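Local coordinates for bartonella effector protein (Bep) substrate of VirB T4SS (Bartonella sp. AR 15-3, PDB 4M16) that probably transfers AMP from ATP onto tyrosine or threonine residues of target proteins through its N-terminal Fic domain, the part present in this crystal structure, at residues A[55-60]-A[168-173]. Numbering follows the deposited sequence.
Sequences ETFDSS and EKLAEA. With EDO (1,2-ethanediol), chain B.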
loop_
_atom_site.group_PDB
_atom_site.type_symbol
_atom_site.label_atom_id
_atom_site.label_comp_id
_atom_site.label_asym_id
_atom_site.label_seq_id
_atom_site.Cartn_x
_atom_site.Cartn_y
_atom_site.Cartn_z
ATOM N N GLU A 55 -3.092 16.772 8.685
ATOM C CA GLU A 55 -2.560 16.879 10.043
ATOM C C GLU A 55 -2.215 15.526 10.645
ATOM O O GLU A 55 -1.274 15.396 11.404
ATOM C CB GLU A 55 -3.581 17.548 10.943
ATOM C CG GLU A 55 -3.088 17.735 12.376
ATOM C CD GLU A 55 -4.149 18.331 13.291
ATOM O OE1 GLU A 55 -5.297 18.520 12.830
ATOM O OE2 GLU A 55 -3.814 18.601 14.471
ATOM N N THR A 56 -2.986 14.513 10.304
ATOM C CA THR A 56 -2.830 13.205 10.925
ATOM C C THR A 56 -2.680 12.173 9.858
ATOM O O THR A 56 -3.533 12.072 8.954
ATOM C CB THR A 56 -4.053 12.887 11.796
ATOM O OG1 THR A 56 -4.167 13.933 12.738
ATOM C CG2 THR A 56 -3.931 11.516 12.529
ATOM N N PHE A 57 -1.578 11.440 9.946
ATOM C CA PHE A 57 -1.394 10.277 9.148
ATOM C C PHE A 57 -2.047 9.085 9.903
ATOM O O PHE A 57 -1.591 8.664 10.979
ATOM C CB PHE A 57 0.094 10.110 8.824
ATOM C CG PHE A 57 0.595 11.152 7.893
ATOM C CD1 PHE A 57 0.951 12.386 8.364
ATOM C CD2 PHE A 57 0.631 10.931 6.512
ATOM C CE1 PHE A 57 1.396 13.389 7.507
ATOM C CE2 PHE A 57 1.073 11.941 5.650
ATOM C CZ PHE A 57 1.455 13.167 6.146
ATOM N N ASP A 58 -3.127 8.576 9.331
ATOM C CA ASP A 58 -3.806 7.415 9.872
ATOM C C ASP A 58 -4.465 6.609 8.712
ATOM O O ASP A 58 -4.380 6.970 7.521
ATOM C CB ASP A 58 -4.842 7.845 10.955
ATOM C CG ASP A 58 -5.856 8.807 10.436
ATOM O OD1 ASP A 58 -5.885 9.066 9.202
ATOM O OD2 ASP A 58 -6.675 9.300 11.261
ATOM N N SER A 59 -5.083 5.506 9.081
ATOM C CA SER A 59 -5.860 4.684 8.158
ATOM C C SER A 59 -6.975 5.487 7.458
ATOM O O SER A 59 -7.383 5.176 6.345
ATOM C CB SER A 59 -6.405 3.438 8.919
ATOM O OG SER A 59 -7.231 3.798 10.023
ATOM N N SER A 60 -7.503 6.525 8.103
ATOM C CA SER A 60 -8.504 7.304 7.410
ATOM C C SER A 60 -7.872 8.016 6.223
ATOM O O SER A 60 -8.458 8.063 5.161
ATOM C CB SER A 60 -9.185 8.306 8.323
ATOM O OG SER A 60 -9.954 7.528 9.201
ATOM N N GLU A 168 5.464 8.627 1.332
ATOM C CA GLU A 168 6.160 9.775 0.750
ATOM C C GLU A 168 5.627 11.081 1.403
ATOM O O GLU A 168 6.408 11.975 1.745
ATOM C CB GLU A 168 6.030 9.755 -0.787
ATOM C CG GLU A 168 6.771 8.578 -1.432
ATOM C CD GLU A 168 6.618 8.482 -2.958
ATOM O OE1 GLU A 168 5.576 8.906 -3.478
ATOM O OE2 GLU A 168 7.509 7.943 -3.636
ATOM N N LYS A 169 4.301 11.167 1.568
ATOM C CA LYS A 169 3.653 12.296 2.244
ATOM C C LYS A 169 4.049 12.356 3.749
ATOM O O LYS A 169 4.341 13.433 4.307
ATOM C CB LYS A 169 2.131 12.236 2.058
ATOM C CG LYS A 169 1.679 12.464 0.596
ATOM C CD LYS A 169 1.631 13.954 0.256
ATOM C CE LYS A 169 0.354 14.309 -0.500
ATOM N NZ LYS A 169 -0.106 15.767 -0.531
ATOM N N LEU A 170 4.086 11.185 4.387
ATOM C CA LEU A 170 4.547 11.117 5.775
ATOM C C LEU A 170 5.969 11.631 5.942
ATOM O O LEU A 170 6.255 12.355 6.901
ATOM C CB LEU A 170 4.437 9.674 6.281
ATOM C CG LEU A 170 4.855 9.364 7.712
ATOM C CD1 LEU A 170 3.851 9.969 8.641
ATOM C CD2 LEU A 170 4.965 7.874 8.005
ATOM N N ALA A 171 6.891 11.211 5.077
ATOM C CA ALA A 171 8.241 11.689 5.156
ATOM C C ALA A 171 8.353 13.210 4.898
ATOM O O ALA A 171 9.124 13.922 5.584
ATOM C CB ALA A 171 9.153 10.948 4.170
ATOM N N GLU A 172 7.667 13.704 3.868
ATOM C CA GLU A 172 7.653 15.144 3.615
ATOM C C GLU A 172 7.229 15.922 4.867
ATOM O O GLU A 172 7.852 16.931 5.237
ATOM C CB GLU A 172 6.671 15.486 2.495
ATOM C CG GLU A 172 6.799 16.901 2.002
ATOM C CD GLU A 172 5.747 17.259 0.988
ATOM O OE1 GLU A 172 5.013 16.390 0.485
ATOM O OE2 GLU A 172 5.643 18.449 0.686
ATOM N N ALA A 173 6.176 15.445 5.528
ATOM C CA ALA A 173 5.635 16.139 6.687
ATOM C C ALA A 173 6.573 16.132 7.900
ATOM O O ALA A 173 6.562 17.053 8.722
ATOM C CB ALA A 173 4.290 15.573 7.049
HETATM C C1 EDO B . 4.337 7.242 -6.633
HETATM O O1 EDO B . 4.097 6.905 -5.258
HETATM C C2 EDO B . 5.645 6.610 -7.143
HETATM O O2 EDO B . 6.757 6.778 -6.257
#
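Phe57 lays one face of its ring against the backbone of Leu170, whose CA stands 3.9 Å from the ring centroid, 24° off the normal, as the donor of a CH-pi contact. A flat, apolar ring suits this buried spot because it can lie close along a helix backbone: CZ comes obliquely within 3.4 Å of Lys169 O, although no hydrogen bond crosses the contact. In Leu170, chi1 (-180°) sets CG anti to the backbone N and chi2 (70°) turns CD1 over the same face, 3.5 Å from Phe57 CG; the branched apolar end also reaches Leu124 of helix 110-126. Within the mainly helical Fic domain, the contact joins helix 159-174 to the loop leading into helix 59-70, whose N-cap is Asp58, with OD1 bonded to Tyr61 N. Further out on the ring, Phe57 CE1 meets Ala173 CB at 3.7 Å, one turn along the helix from Lys169; a lone methyl lets the ring come close. Lys169 serves two ends: its apolar CB lies at the ring edge, in plane, 3.8 Å from Phe57 CE2, while the bent chain carries NZ to Leu48 O. Glu168 points away, its OE2 accepting a hydrogen bond from Phe180 N.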